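Side-chain contacts in PHO85 cyclin-10 (Saccharomyces cerevisiae, PDB 4KRD), which acts as the cyclin partner of the kinase PHO85, directing it to phosphorylate and down-regulate glycogen synthase GSY2: residues R90-C95 / T100-A105; L143-K146 / F151-S154; Y157-C162 / R167-L172. All blocks are in the same frame, centred on the assembly; numbering follows the deposited sequence.

In the fold
All three contacts belong to the cyclin domain of PHO85 cyclin-10. They follow one another along the chain, each joining parts close in sequence. Contacts 1 and 3 each pair two neighbouring helices, and contact 2 joins the end of helix 130-148 to the loop that follows it. Contact 3 is wholly buried, whereas Gln92 in contact 1 and Val152 in contact 2 stay partly exposed. A tyrosine meeting an amide marks contact 1, a valine on a helix end contact 2, a leucine against a phenylalanine contact 3. Val101 O to Ser144 OG ties contact 1 to contact 2, and Arg90 NE to Val161 O ties it to contact 3.

Contact 1: R90-C95 / T100-A105; sequences RIQDKC and TVYLVA
Between segments 90-95 and 100-105, of helices 84-95 and 99-113, the nearest CA atoms are those of Gln92 and Tyr102, 9.9 Å apart. A long side chain has to bridge such a separation, and tyrosine suits the place because its ring carries a polar group at its far end. The side chain of Tyr102 sets out toward the 90-95 segment and brings OH up to that helix. There OH lies 3.6 Å from Gln92 CB, alongside the root of the glutamine. With CG anti to the backbone N (chi1 180°) and the chain bent at its next torsion, Gln92 folds its terminal amide round to the edge of the ring. The amide lies near the ring plane in position, yet its own plane is turned 74° from that of the ring. Ile91 adds a looser touch, its CG2 methyl 4.1 Å from Tyr102 OH. Helix 36-54 supplies Ala39 and Leu40 against the same tyrosine, and Tyr97 of the connecting loop meets both Gln92 and Tyr102. Putting an alanine here in place of Gln92 would probably leave the phenol oxygen without its amide neighbour and open a gap beside the ring edge. Chemically, the contact sets a mostly apolar ring between the helices while its one oxygen, at the end of a buried residue, meets a side chain that is itself polar.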
# COMPACT_ATOMS: atom_id res chain seq x y z
N ARG B 90 4.61 22.51 18.00
CA ARG B 90 5.90 21.88 18.27
C ARG B 90 6.20 20.75 17.28
O ARG B 90 7.32 20.64 16.77
CB ARG B 90 5.98 21.38 19.72
CG ARG B 90 7.18 20.48 19.98
CD ARG B 90 7.35 20.13 21.46
NE ARG B 90 8.35 19.08 21.64
CZ ARG B 90 9.66 19.29 21.66
NH1 ARG B 90 10.15 20.52 21.53
NH2 ARG B 90 10.50 18.27 21.82
N ILE B 91 5.21 19.91 17.01
CA ILE B 91 5.37 18.79 16.07
C ILE B 91 5.72 19.31 14.67
O ILE B 91 6.66 18.82 14.04
CB ILE B 91 4.11 17.88 16.04
CG1 ILE B 91 3.88 17.24 17.41
CG2 ILE B 91 4.23 16.78 14.99
CD1 ILE B 91 2.60 16.38 17.53
N GLN B 92 4.97 20.29 14.20
CA GLN B 92 5.21 20.82 12.85
C GLN B 92 6.52 21.59 12.74
O GLN B 92 7.19 21.54 11.71
CB GLN B 92 4.03 21.68 12.40
CG GLN B 92 4.19 22.28 11.01
CD GLN B 92 4.36 21.22 9.92
OE1 GLN B 92 4.75 21.53 8.79
NE2 GLN B 92 4.07 19.97 10.25
N ASP B 93 6.89 22.30 13.81
CA ASP B 93 8.15 23.04 13.85
C ASP B 93 9.33 22.08 13.72
O ASP B 93 10.33 22.38 13.06
CB ASP B 93 8.28 23.83 15.15
CG ASP B 93 7.47 25.11 15.14
OD1 ASP B 93 7.12 25.59 14.03
OD2 ASP B 93 7.19 25.65 16.23
N LYS B 94 9.20 20.92 14.37
CA LYS B 94 10.25 19.92 14.41
C LYS B 94 10.24 18.98 13.20
O LYS B 94 11.29 18.46 12.80
CB LYS B 94 10.11 19.09 15.69
CG LYS B 94 10.23 19.88 16.98
CD LYS B 94 11.68 20.25 17.29
CE LYS B 94 11.83 20.76 18.72
NZ LYS B 94 13.25 21.09 19.06
N CYS B 95 9.07 18.75 12.61
CA CYS B 95 8.94 17.73 11.57
C CYS B 95 8.72 18.28 10.17
O CYS B 95 9.06 17.62 9.20
CB CYS B 95 7.81 16.76 11.90
SG CYS B 95 8.08 15.83 13.37
N THR B 100 -0.99 17.30 3.74
CA THR B 100 -1.58 15.97 3.56
C THR B 100 -1.48 15.11 4.82
O THR B 100 -2.35 14.28 5.09
CB THR B 100 -0.88 15.23 2.42
OG1 THR B 100 -0.87 16.06 1.26
CG2 THR B 100 -1.61 13.93 2.11
N VAL B 101 -0.42 15.30 5.59
CA VAL B 101 -0.21 14.50 6.79
C VAL B 101 -1.32 14.75 7.81
O VAL B 101 -1.86 13.82 8.40
CB VAL B 101 1.19 14.76 7.38
CG1 VAL B 101 1.32 14.14 8.77
CG2 VAL B 101 2.26 14.21 6.42
N TYR B 102 -1.68 16.02 7.98
CA TYR B 102 -2.71 16.40 8.93
C TYR B 102 -4.12 16.11 8.42
O TYR B 102 -5.01 15.80 9.21
CB TYR B 102 -2.51 17.86 9.37
CG TYR B 102 -1.13 18.06 9.96
CD1 TYR B 102 -0.79 17.45 11.16
CD2 TYR B 102 -0.16 18.81 9.30
CE1 TYR B 102 0.46 17.60 11.70
CE2 TYR B 102 1.10 18.97 9.85
CZ TYR B 102 1.40 18.36 11.06
OH TYR B 102 2.64 18.49 11.64
N LEU B 103 -4.32 16.18 7.11
CA LEU B 103 -5.62 15.82 6.54
C LEU B 103 -5.90 14.34 6.78
O LEU B 103 -7.01 13.97 7.18
CB LEU B 103 -5.69 16.13 5.04
CG LEU B 103 -5.37 17.57 4.61
CD1 LEU B 103 -5.30 17.69 3.09
CD2 LEU B 103 -6.38 18.54 5.21
N VAL B 104 -4.90 13.51 6.54
CA VAL B 104 -5.04 12.08 6.81
C VAL B 104 -5.20 11.82 8.32
O VAL B 104 -6.00 10.99 8.74
CB VAL B 104 -3.85 11.25 6.24
CG1 VAL B 104 -3.87 9.84 6.79
CG2 VAL B 104 -3.89 11.21 4.68
N ALA B 105 -4.43 12.55 9.13
CA ALA B 105 -4.56 12.44 10.58
C ALA B 105 -5.98 12.76 11.01
O ALA B 105 -6.54 12.10 11.90
CB ALA B 105 -3.57 13.38 11.28

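Contact 2: L143-K146 / F151-S154; sequences LSTK and FVHS
Val152 pushes its CG1 methyl against the backbone of helix 130-148, reaching to 3.4 Å from Thr145 O. This branch lies anti to the carbonyl carbon of its own residue (chi1 -62°), which carries it forward onto the helix. The same methyl is 3.7 Å from Thr145 OG1, the two side chains passing each other at a slant, and it skirts the start of the next side chain, 4.4 Å from Lys146 CG. A compact branched residue suits this spot, since one methyl fills the angle between threonine and lysine without needing a polar mate. The threonine hydroxyl is nevertheless satisfied: OG1 is hydrogen-bonded one turn back in the helix to the carbonyl oxygen of Arg142, whose NH1 in turn grips the loop at His153 O, so the flank of the threonine can accept the valine. The aliphatic chain of Lys146 passes the valine, while its NZ goes on to form a salt bridge with Glu173 and a hydrogen bond to the backbone of the other protein of the complex, probably the PHO85 kinase. Such a lysine and glutamate, on helices 130-148 and 166-180, recall the conserved pair with which the cyclin box of other cyclins holds its kinase, and the Val152 loop packs beside that site.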
# COMPACT_ATOMS: atom_id res chain seq x y z
N LEU B 143 0.85 7.54 12.47
CA LEU B 143 0.25 6.57 11.56
C LEU B 143 0.07 7.21 10.19
O LEU B 143 0.32 6.59 9.15
CB LEU B 143 -1.10 6.09 12.13
CG LEU B 143 -1.53 4.65 11.86
CD1 LEU B 143 -0.34 3.71 11.98
CD2 LEU B 143 -2.66 4.23 12.82
N SER B 144 -0.36 8.47 10.19
CA SER B 144 -0.55 9.21 8.96
C SER B 144 0.72 9.27 8.11
O SER B 144 0.68 9.01 6.90
CB SER B 144 -1.06 10.63 9.25
OG SER B 144 -1.04 11.40 8.06
N THR B 145 1.85 9.62 8.73
CA THR B 145 3.10 9.69 7.98
C THR B 145 3.49 8.34 7.39
O THR B 145 4.01 8.27 6.28
CB THR B 145 4.30 10.23 8.83
OG1 THR B 145 4.60 9.31 9.89
CG2 THR B 145 4.00 11.63 9.40
N LYS B 146 3.21 7.26 8.11
CA LYS B 146 3.56 5.91 7.65
C LYS B 146 2.64 5.41 6.52
O LYS B 146 3.05 4.60 5.70
CB LYS B 146 3.56 4.93 8.83
CG LYS B 146 4.77 5.10 9.73
CD LYS B 146 4.92 4.00 10.76
CE LYS B 146 6.24 4.16 11.52
NZ LYS B 146 6.45 3.12 12.56
N PHE B 151 9.61 7.87 3.20
CA PHE B 151 10.56 8.09 4.29
C PHE B 151 9.88 8.85 5.43
O PHE B 151 9.24 9.88 5.20
CB PHE B 151 11.81 8.83 3.78
CG PHE B 151 12.60 8.04 2.77
CD1 PHE B 151 13.46 7.02 3.17
CD2 PHE B 151 12.48 8.31 1.42
CE1 PHE B 151 14.19 6.29 2.23
CE2 PHE B 151 13.20 7.58 0.48
CZ PHE B 151 14.06 6.57 0.89
N VAL B 152 9.99 8.32 6.64
CA VAL B 152 9.47 9.00 7.81
C VAL B 152 10.59 9.21 8.80
O VAL B 152 11.62 8.54 8.73
CB VAL B 152 8.32 8.23 8.48
CG1 VAL B 152 7.15 8.10 7.52
CG2 VAL B 152 8.79 6.87 8.97
N HIS B 153 10.38 10.14 9.72
CA HIS B 153 11.32 10.36 10.81
C HIS B 153 11.56 9.08 11.59
O HIS B 153 10.68 8.21 11.69
CB HIS B 153 10.80 11.46 11.74
CG HIS B 153 10.70 12.79 11.07
ND1 HIS B 153 11.80 13.55 10.76
CD2 HIS B 153 9.62 13.48 10.62
CE1 HIS B 153 11.41 14.66 10.16
NE2 HIS B 153 10.09 14.65 10.07
N SER B 154 12.76 8.96 12.15
CA SER B 154 13.10 7.79 12.94
C SER B 154 12.19 7.68 14.15
O SER B 154 11.66 8.68 14.64
CB SER B 154 14.56 7.86 13.40
OG SER B 154 14.75 9.00 14.23

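Contact 3: Y157-C162 / R167-L172; sequences YFSKVC and RLLTKL
Apolar packing carries the contact between Phe158 and Leu169, whose side chains cross at about a right angle. Leu169 CD2 comes up to the edge of the phenylalanine ring, near its plane, at 3.7 Å from Phe158 CD2. The second methyl follows close behind, with Leu169 CD1 3.9 Å from the same ring carbon, Phe158 CD2, so both methyls of the leucine line that edge of the ring. Both residues begin with CG anti to the backbone N, and in Leu169 (chi1 -179°) this swings the fork out between the helices. A flat ring and a branched aliphatic chain suit this buried seam because neither has a polar group to satisfy. Ile138 of helix 130-148 and Ile164 of the connecting loop pack against the same leucine, while Arg142 and Tyr97 adjoin Phe158. The pairing joins helix 155-162 to helix 166-180, consecutive helices of the all-helical cyclin fold, with helix 130-148 lying against both. Polar against apolar is the second kind of meeting. Ser159 OG stands 3.3 Å from Leu169 CD2 and 3.8 Å from Leu169 CB, alongside the leucine. The small serine lets the backbones come near, the CA atoms of Ser159 and Leu169 being 6.3 Å apart. Its hydroxyl, beside the backbone N (chi1 -63°), is hydrogen-bonded back to His155 O in its own helix, and the leucine therefore has only to pack against it. Polar links on the outer flank of helix 166-180 reach another chain: Arg167 NH1 makes a salt bridge to an acidic side chain of the partner protein, and Thr170 OG1 is hydrogen-bonded to that protein's backbone as well as to Lys166 O.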
# COMPACT_ATOMS: atom_id res chain seq x y z
N TYR B 157 13.67 9.96 16.83
CA TYR B 157 13.38 11.37 16.61
C TYR B 157 11.93 11.74 16.91
O TYR B 157 11.66 12.72 17.63
CB TYR B 157 13.74 11.78 15.19
CG TYR B 157 13.60 13.26 14.97
CD1 TYR B 157 14.49 14.15 15.56
CD2 TYR B 157 12.58 13.78 14.18
CE1 TYR B 157 14.37 15.51 15.38
CE2 TYR B 157 12.46 15.15 13.99
CZ TYR B 157 13.36 16.01 14.59
OH TYR B 157 13.26 17.37 14.42
N PHE B 158 10.98 10.99 16.36
CA PHE B 158 9.56 11.29 16.62
C PHE B 158 9.19 11.20 18.11
O PHE B 158 8.47 12.06 18.63
CB PHE B 158 8.63 10.41 15.77
CG PHE B 158 7.22 10.94 15.68
CD1 PHE B 158 6.90 11.92 14.75
CD2 PHE B 158 6.23 10.47 16.53
CE1 PHE B 158 5.60 12.43 14.68
CE2 PHE B 158 4.93 10.97 16.45
CZ PHE B 158 4.62 11.96 15.53
N SER B 159 9.65 10.15 18.78
CA SER B 159 9.44 10.02 20.23
C SER B 159 9.88 11.28 20.99
O SER B 159 9.12 11.83 21.78
CB SER B 159 10.21 8.82 20.76
OG SER B 159 9.74 7.62 20.18
N LYS B 160 11.10 11.73 20.74
CA LYS B 160 11.64 12.91 21.42
C LYS B 160 10.83 14.16 21.12
O LYS B 160 10.62 14.99 21.99
CB LYS B 160 13.10 13.14 21.04
CG LYS B 160 14.04 12.02 21.42
CD LYS B 160 15.45 12.30 20.91
CE LYS B 160 16.40 11.13 21.18
NZ LYS B 160 17.74 11.40 20.60
N VAL B 161 10.40 14.29 19.87
CA VAL B 161 9.56 15.43 19.51
C VAL B 161 8.27 15.44 20.34
O VAL B 161 7.84 16.50 20.81
CB VAL B 161 9.22 15.42 18.01
CG1 VAL B 161 8.09 16.41 17.71
CG2 VAL B 161 10.45 15.74 17.19
N CYS B 162 7.68 14.26 20.54
CA CYS B 162 6.41 14.13 21.25
C CYS B 162 6.60 13.97 22.75
O CYS B 162 5.63 13.91 23.51
CB CYS B 162 5.61 12.94 20.71
SG CYS B 162 5.12 13.10 18.98
N ARG B 167 8.88 3.10 23.47
CA ARG B 167 7.99 1.99 23.79
C ARG B 167 6.53 2.45 23.77
O ARG B 167 5.67 1.78 23.21
CB ARG B 167 8.37 1.37 25.13
CG ARG B 167 7.26 0.60 25.84
CD ARG B 167 7.83 -0.28 26.96
NE ARG B 167 8.61 -1.42 26.45
CZ ARG B 167 9.92 -1.42 26.22
NH1 ARG B 167 10.65 -0.33 26.46
NH2 ARG B 167 10.52 -2.51 25.76
N LEU B 168 6.26 3.61 24.36
CA LEU B 168 4.92 4.17 24.33
C LEU B 168 4.47 4.50 22.90
O LEU B 168 3.34 4.21 22.51
CB LEU B 168 4.82 5.42 25.21
CG LEU B 168 3.45 6.11 25.25
CD1 LEU B 168 2.36 5.16 25.72
CD2 LEU B 168 3.48 7.36 26.10
N LEU B 169 5.35 5.11 22.11
CA LEU B 169 5.05 5.46 20.73
C LEU B 169 4.58 4.24 19.93
O LEU B 169 3.58 4.28 19.22
CB LEU B 169 6.25 6.11 20.04
CG LEU B 169 6.05 6.54 18.58
CD1 LEU B 169 4.80 7.39 18.40
CD2 LEU B 169 7.27 7.25 18.03
N THR B 170 5.31 3.14 20.08
CA THR B 170 4.92 1.89 19.44
C THR B 170 3.55 1.44 19.91
O THR B 170 2.72 1.02 19.11
CB THR B 170 5.97 0.80 19.69
OG1 THR B 170 7.23 1.25 19.20
CG2 THR B 170 5.57 -0.52 19.00
N LYS B 171 3.31 1.52 21.20
CA LYS B 171 2.06 1.11 21.77
C LYS B 171 0.90 1.95 21.23
O LYS B 171 -0.17 1.45 21.00
CB LYS B 171 2.14 1.20 23.27
CG LYS B 171 0.93 0.73 23.97
CD LYS B 171 1.01 0.91 25.45
CE LYS B 171 1.82 -0.17 26.08
NZ LYS B 171 2.54 0.26 27.34
N LEU B 172 1.13 3.23 21.05
CA LEU B 172 0.12 4.14 20.52
C LEU B 172 -0.16 3.93 19.03
O LEU B 172 -1.32 3.95 18.62
CB LEU B 172 0.50 5.59 20.81
CG LEU B 172 0.49 5.97 22.30
CD1 LEU B 172 0.87 7.42 22.46
CD2 LEU B 172 -0.87 5.66 22.96